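Local coordinates for protein Lysine/ornithine decarboxylase (Selenomonas ruminantium, PDB 5GJO) that decarboxylates L-lysine and L-ornithine with similar efficiency, using pyridoxal 5'-phosphate as cofactor, to give cadaverine and putrescine, at residues A[177-182]-A[193-198]; A[189-194]-A[238-243]. The protein carries 2 engineered substitutions. All blocks are in the same frame, centred on the assembly; numbering follows the deposited sequence.

Contact 1: A[177-182]-A[193-198]; sequences ICFHVG and EALLVA. With PLP (pyridoxal-5'-phosphate), chain H.
Ile177, on strand 173-178, reaches the helix through the tip of its longer branch: CD1 lies 4.3 Å from the carbonyl O of Ala198, a loose van der Waals approach of a methyl to a carbonyl oxygen. Phe179 carries the contact. Its CG is held between the backbone N and the carbonyl carbon (chi1 58°), which swings the ring out to the helix so that the methyl of Ala194 sits squarely over one face. Ala194 CB is 3.4 Å from the centroid of the Phe179 ring and only 12° off its normal, a centred CH-pi contact. At the ring's edge, Phe179 CZ meets Leu195 CD2 at 4.0 Å. His180 turns away from the helix to the cofactor, and its NE2 donates to the ester oxygen O4P of PLP (3.1 Å). On the other side of that ring, ND1 accepts the backbone N-H of Gly182 at 3.0 Å, nearly in the ring plane; the two bonds together set the ring's rotation, consistent with the proton lying on NE2. Strand, loop and helix belong to a beta-alpha-beta unit of the PLP-binding TIM barrel, with the helix packed outside and the cofactor bound at the C-terminal ends of the strands.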
loop_
_atom_site.group_PDB
_atom_site.type_symbol
_atom_site.label_atom_id
_atom_site.label_comp_id
_atom_site.label_asym_id
_atom_site.label_seq_id
_atom_site.Cartn_x
_atom_site.Cartn_y
_atom_site.Cartn_z
ATOM N N ILE A 177 6.279 0.603 -32.616
ATOM C CA ILE A 177 5.564 -0.433 -31.879
ATOM C C ILE A 177 6.323 -0.713 -30.560
ATOM O O ILE A 177 7.555 -0.708 -30.524
ATOM C CB ILE A 177 5.426 -1.665 -32.703
ATOM C CG1 ILE A 177 4.599 -1.315 -33.984
ATOM C CG2 ILE A 177 4.673 -2.765 -31.959
ATOM C CD1 ILE A 177 4.453 -2.452 -34.950
ATOM N N CYS A 178 5.519 -0.967 -29.538
ATOM C CA CYS A 178 6.020 -1.445 -28.247
ATOM C C CYS A 178 5.206 -2.611 -27.714
ATOM O O CYS A 178 4.091 -2.901 -28.127
ATOM C CB CYS A 178 6.022 -0.299 -27.191
ATOM S SG CYS A 178 4.476 0.334 -26.636
ATOM N N PHE A 179 5.805 -3.274 -26.743
ATOM C CA PHE A 179 5.177 -4.380 -26.079
ATOM C C PHE A 179 5.851 -4.565 -24.690
ATOM O O PHE A 179 6.974 -4.043 -24.439
ATOM C CB PHE A 179 5.184 -5.690 -26.860
ATOM C CG PHE A 179 6.542 -6.185 -27.237
ATOM C CD1 PHE A 179 7.315 -6.895 -26.351
ATOM C CD2 PHE A 179 7.055 -5.948 -28.452
ATOM C CE1 PHE A 179 8.554 -7.375 -26.674
ATOM C CE2 PHE A 179 8.306 -6.402 -28.810
ATOM C CZ PHE A 179 9.067 -7.149 -27.928
ATOM N N HIS A 180 5.087 -5.219 -23.804
ATOM C CA HIS A 180 5.690 -5.639 -22.497
ATOM C C HIS A 180 5.205 -7.078 -22.322
ATOM O O HIS A 180 3.990 -7.339 -22.352
ATOM C CB HIS A 180 5.280 -4.750 -21.381
ATOM C CG HIS A 180 6.155 -4.859 -20.179
ATOM N ND1 HIS A 180 6.465 -6.075 -19.630
ATOM C CD2 HIS A 180 6.776 -3.929 -19.417
ATOM C CE1 HIS A 180 7.200 -5.906 -18.535
ATOM N NE2 HIS A 180 7.414 -4.615 -18.383
ATOM N N VAL A 181 6.151 -7.959 -22.152
ATOM C CA VAL A 181 5.825 -9.391 -22.055
ATOM C C VAL A 181 5.175 -9.788 -20.705
ATOM O O VAL A 181 4.586 -10.888 -20.560
ATOM C CB VAL A 181 7.015 -10.309 -22.346
ATOM C CG1 VAL A 181 7.581 -10.131 -23.732
ATOM C CG2 VAL A 181 8.085 -10.245 -21.286
ATOM N N GLY A 182 5.302 -8.883 -19.748
ATOM C CA GLY A 182 4.859 -9.089 -18.382
ATOM C C GLY A 182 6.023 -9.030 -17.400
ATOM O O GLY A 182 7.144 -9.150 -17.795
ATOM N N GLU A 193 9.173 -14.199 -29.746
ATOM C CA GLU A 193 7.879 -14.215 -30.425
ATOM C C GLU A 193 7.307 -12.808 -30.708
ATOM O O GLU A 193 6.861 -12.532 -31.788
ATOM C CB GLU A 193 6.866 -15.052 -29.634
ATOM C CG GLU A 193 5.420 -14.875 -30.074
ATOM C CD GLU A 193 4.417 -15.795 -29.376
ATOM O OE1 GLU A 193 4.777 -16.930 -29.061
ATOM O OE2 GLU A 193 3.271 -15.383 -29.186
ATOM N N ALA A 194 7.365 -11.927 -29.724
ATOM C CA ALA A 194 6.921 -10.550 -29.875
ATOM C C ALA A 194 7.686 -9.810 -30.938
ATOM O O ALA A 194 7.076 -9.017 -31.737
ATOM C CB ALA A 194 6.985 -9.863 -28.535
ATOM N N LEU A 195 8.969 -10.069 -30.971
ATOM C CA LEU A 195 9.837 -9.546 -32.010
ATOM C C LEU A 195 9.434 -9.957 -33.439
ATOM O O LEU A 195 9.417 -9.102 -34.367
ATOM C CB LEU A 195 11.285 -9.879 -31.719
ATOM C CG LEU A 195 11.785 -8.985 -30.549
ATOM C CD1 LEU A 195 13.120 -9.563 -30.113
ATOM C CD2 LEU A 195 11.904 -7.483 -30.795
ATOM N N LEU A 196 9.031 -11.197 -33.601
ATOM C CA LEU A 196 8.628 -11.707 -34.965
ATOM C C LEU A 196 7.342 -11.033 -35.334
ATOM O O LEU A 196 7.129 -10.658 -36.467
ATOM C CB LEU A 196 8.403 -13.209 -34.953
ATOM C CG LEU A 196 9.737 -13.959 -34.860
ATOM C CD1 LEU A 196 9.608 -15.330 -34.276
ATOM C CD2 LEU A 196 10.469 -14.102 -36.187
ATOM N N VAL A 197 6.426 -10.937 -34.385
ATOM C CA VAL A 197 5.165 -10.252 -34.644
ATOM C C VAL A 197 5.360 -8.803 -35.061
ATOM O O VAL A 197 4.777 -8.298 -36.062
ATOM C CB VAL A 197 4.204 -10.323 -33.416
ATOM C CG1 VAL A 197 2.964 -9.488 -33.641
ATOM C CG2 VAL A 197 3.819 -11.800 -33.136
ATOM N N ALA A 198 6.237 -8.118 -34.329
ATOM C CA ALA A 198 6.502 -6.712 -34.637
ATOM C C ALA A 198 7.149 -6.554 -36.039
ATOM O O ALA A 198 6.848 -5.575 -36.744
ATOM C CB ALA A 198 7.394 -6.071 -33.550
HETATM N N1 PLP H . 7.693 -0.268 -18.624
HETATM C C2 PLP H . 6.344 -0.342 -18.524
HETATM C C2A PLP H . 5.477 0.391 -19.513
HETATM C C3 PLP H . 5.719 -1.143 -17.442
HETATM O O3 PLP H . 4.366 -1.234 -17.321
HETATM C C4 PLP H . 6.622 -1.842 -16.500
HETATM C C4A PLP H . 6.094 -2.664 -15.389
HETATM O O4A PLP H . 4.973 -2.457 -14.956
HETATM C C5 PLP H . 8.080 -1.680 -16.718
HETATM C C6 PLP H . 8.529 -0.895 -17.778
HETATM C C5A PLP H . 9.068 -2.361 -15.800
HETATM O O4P PLP H . 8.758 -3.749 -15.714
HETATM P P PLP H . 9.773 -4.770 -14.993
HETATM O O1P PLP H . 11.025 -4.693 -15.834
HETATM O O2P PLP H . 9.060 -6.100 -15.057
HETATM O O3P PLP H . 9.924 -4.209 -13.598
#

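Contact 2: A[189-194]-A[238-243]. With SO4 (sulfate ion), chain C.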
loop_
_atom_site.group_PDB
_atom_site.type_symbol
_atom_site.label_atom_id
_atom_site.label_comp_id
_atom_site.label_asym_id
_atom_site.label_seq_id
_atom_site.Cartn_x
_atom_site.Cartn_y
_atom_site.Cartn_z
ATOM N N ALA A 189 11.535 -16.887 -24.814
ATOM C CA ALA A 189 10.716 -17.050 -26.033
ATOM C C ALA A 189 9.638 -16.003 -26.223
ATOM O O ALA A 189 9.293 -15.636 -27.380
ATOM C CB ALA A 189 10.050 -18.432 -26.069
ATOM N N ALA A 190 9.078 -15.519 -25.132
ATOM C CA ALA A 190 8.051 -14.508 -25.242
ATOM C C ALA A 190 8.613 -13.268 -25.930
ATOM O O ALA A 190 7.952 -12.669 -26.723
ATOM C CB ALA A 190 7.506 -14.151 -23.877
ATOM N N TYR A 191 9.839 -12.885 -25.587
ATOM C CA TYR A 191 10.468 -11.770 -26.261
ATOM C C TYR A 191 10.711 -12.089 -27.739
ATOM O O TYR A 191 10.469 -11.288 -28.590
ATOM C CB TYR A 191 11.796 -11.421 -25.599
ATOM C CG TYR A 191 11.690 -10.907 -24.185
ATOM C CD1 TYR A 191 11.558 -9.556 -23.925
ATOM C CD2 TYR A 191 11.776 -11.763 -23.110
ATOM C CE1 TYR A 191 11.480 -9.071 -22.636
ATOM C CE2 TYR A 191 11.707 -11.293 -21.820
ATOM C CZ TYR A 191 11.555 -9.933 -21.581
ATOM O OH TYR A 191 11.480 -9.447 -20.304
ATOM N N GLU A 192 11.186 -13.289 -28.014
ATOM C CA GLU A 192 11.493 -13.678 -29.383
ATOM C C GLU A 192 10.261 -13.685 -30.275
ATOM O O GLU A 192 10.308 -13.246 -31.396
ATOM C CB GLU A 192 12.169 -15.043 -29.400
ATOM C CG GLU A 192 13.546 -15.019 -28.782
ATOM C CD GLU A 192 14.177 -16.386 -28.620
ATOM O OE1 GLU A 192 15.382 -16.484 -28.794
ATOM O OE2 GLU A 192 13.479 -17.348 -28.303
ATOM N N GLU A 193 9.173 -14.199 -29.746
ATOM C CA GLU A 193 7.879 -14.215 -30.425
ATOM C C GLU A 193 7.307 -12.808 -30.708
ATOM O O GLU A 193 6.861 -12.532 -31.788
ATOM C CB GLU A 193 6.866 -15.052 -29.634
ATOM C CG GLU A 193 5.420 -14.875 -30.074
ATOM C CD GLU A 193 4.417 -15.795 -29.376
ATOM O OE1 GLU A 193 4.777 -16.930 -29.061
ATOM O OE2 GLU A 193 3.271 -15.383 -29.186
ATOM N N ALA A 194 7.365 -11.927 -29.724
ATOM C CA ALA A 194 6.921 -10.550 -29.875
ATOM C C ALA A 194 7.686 -9.810 -30.938
ATOM O O ALA A 194 7.076 -9.017 -31.737
ATOM C CB ALA A 194 6.985 -9.863 -28.535
ATOM N N GLU A 238 21.291 -12.026 -24.212
ATOM C CA GLU A 238 21.990 -12.258 -25.460
ATOM C C GLU A 238 21.029 -12.777 -26.533
ATOM O O GLU A 238 21.149 -12.424 -27.669
ATOM C CB GLU A 238 23.144 -13.237 -25.285
ATOM C CG GLU A 238 24.262 -12.758 -24.385
ATOM C CD GLU A 238 25.315 -11.949 -25.111
ATOM O OE1 GLU A 238 25.247 -11.863 -26.346
ATOM O OE2 GLU A 238 26.196 -11.385 -24.440
ATOM N N ALA A 239 20.111 -13.649 -26.141
ATOM C CA ALA A 239 19.106 -14.253 -27.068
ATOM C C ALA A 239 18.146 -13.186 -27.546
ATOM O O ALA A 239 17.820 -13.143 -28.754
ATOM C CB ALA A 239 18.355 -15.367 -26.399
ATOM N N ILE A 240 17.749 -12.283 -26.679
ATOM C CA ILE A 240 16.923 -11.130 -27.114
ATOM C C ILE A 240 17.723 -10.278 -28.113
ATOM O O ILE A 240 17.231 -9.867 -29.208
ATOM C CB ILE A 240 16.399 -10.376 -25.936
ATOM C CG1 ILE A 240 15.442 -11.208 -25.092
ATOM C CG2 ILE A 240 15.683 -9.107 -26.312
ATOM C CD1 ILE A 240 15.188 -10.661 -23.701
ATOM N N ASN A 241 18.978 -9.950 -27.750
ATOM C CA ASN A 241 19.819 -9.107 -28.601
ATOM C C ASN A 241 20.006 -9.768 -29.985
ATOM O O ASN A 241 19.895 -9.046 -31.015
ATOM C CB ASN A 241 21.179 -8.842 -27.949
ATOM C CG ASN A 241 21.869 -7.686 -28.546
ATOM O OD1 ASN A 241 21.521 -6.534 -28.355
ATOM N ND2 ASN A 241 22.891 -8.003 -29.336
ATOM N N LYS A 242 20.193 -11.089 -29.985
ATOM C CA LYS A 242 20.445 -11.868 -31.220
ATOM C C LYS A 242 19.204 -11.714 -32.136
ATOM O O LYS A 242 19.330 -11.486 -33.388
ATOM C CB LYS A 242 20.784 -13.316 -30.933
ATOM C CG LYS A 242 21.152 -14.122 -32.170
ATOM C CD LYS A 242 21.224 -15.594 -31.915
ATOM C CE LYS A 242 21.857 -16.285 -33.105
ATOM N NZ LYS A 242 22.114 -17.728 -32.798
ATOM N N GLN A 243 18.025 -11.774 -31.545
ATOM C CA GLN A 243 16.807 -11.706 -32.314
ATOM C C GLN A 243 16.571 -10.290 -32.796
ATOM O O GLN A 243 16.024 -10.047 -33.910
ATOM C CB GLN A 243 15.618 -12.220 -31.491
ATOM C CG GLN A 243 14.282 -12.269 -32.244
ATOM C CD GLN A 243 14.071 -13.581 -32.966
ATOM O OE1 GLN A 243 14.998 -14.152 -33.494
ATOM N NE2 GLN A 243 12.875 -14.118 -32.890
HETATM S S SO4 C . 10.877 -20.221 -22.661
HETATM O O1 SO4 C . 11.889 -19.175 -23.004
HETATM O O2 SO4 C . 11.067 -21.389 -23.508
HETATM O O3 SO4 C . 11.251 -20.569 -21.259
HETATM O O4 SO4 C . 9.474 -19.731 -22.699
HETATM O O HOH W 1 17.507 -15.479 -30.183
#
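Tyr191 lays one face of its ring against the end of Ile240, whose CD1 stands 3.7 Å from the centroid of the Tyr191 ring and 17° off the normal. This CH-pi contact is displaced toward the rim, with CD1 closest to Tyr191 CG at 3.5 Å. Ile240 gets there because CG1 is anti to its carbonyl carbon and the chain is extended at chi2, carrying the methyl across to the ring. The far end of the tyrosine is fixed separately, by a hydrogen bond from its hydroxyl to the backbone O of Gly219. One turn further on, Gln243 bends at chi2 (89°) and brings NE2 to the backbone O of Glu192, 3.1 Å away. The bond is fairly straight at the hydrogen, but the donor stands above the carbonyl plane, not on a lone pair. Arg246 holds OE1 of the same amide, so both of its ends have partners. A leucine in place of Gln243 would probably leave the Glu192 carbonyl without this cross-helix donor and Arg246 without its amide acceptor. At the rim, a water links the Glu192 side chain to the facing helix, donating to Glu192 OE1 (2.7 Å) and to Ala239 O (2.8 Å). At the start of helix 189-207, Ala189 N donates to O1 of a sulfate, probably from the crystallisation liquor, at 2.9 Å. The segments run almost parallel, 10° apart with axes 9.5 Å from each other, as neighbouring outer helices do in a TIM barrel.

Both contacts use helix 189-207 and share Glu193 and Ala194, and their centres lie about 9 Å apart. Along the chain, strand 173-178 and its following loop come first, then the helix, then strand 214-216 and helix 233-247. Contact 1 joins the helix inward to the barrel strand and the chain that follows it, while contact 2 joins it to the next helix round the outside. They also touch directly: Val181 CG2 packs on Tyr191 CZ at 3.5 Å, and Leu195 CD1 on Gln243 CG at 3.6 Å. One helix thus links the barrel wall, whose loop places His180 at PLP, to the outer helical layer of the cofactor-binding domain.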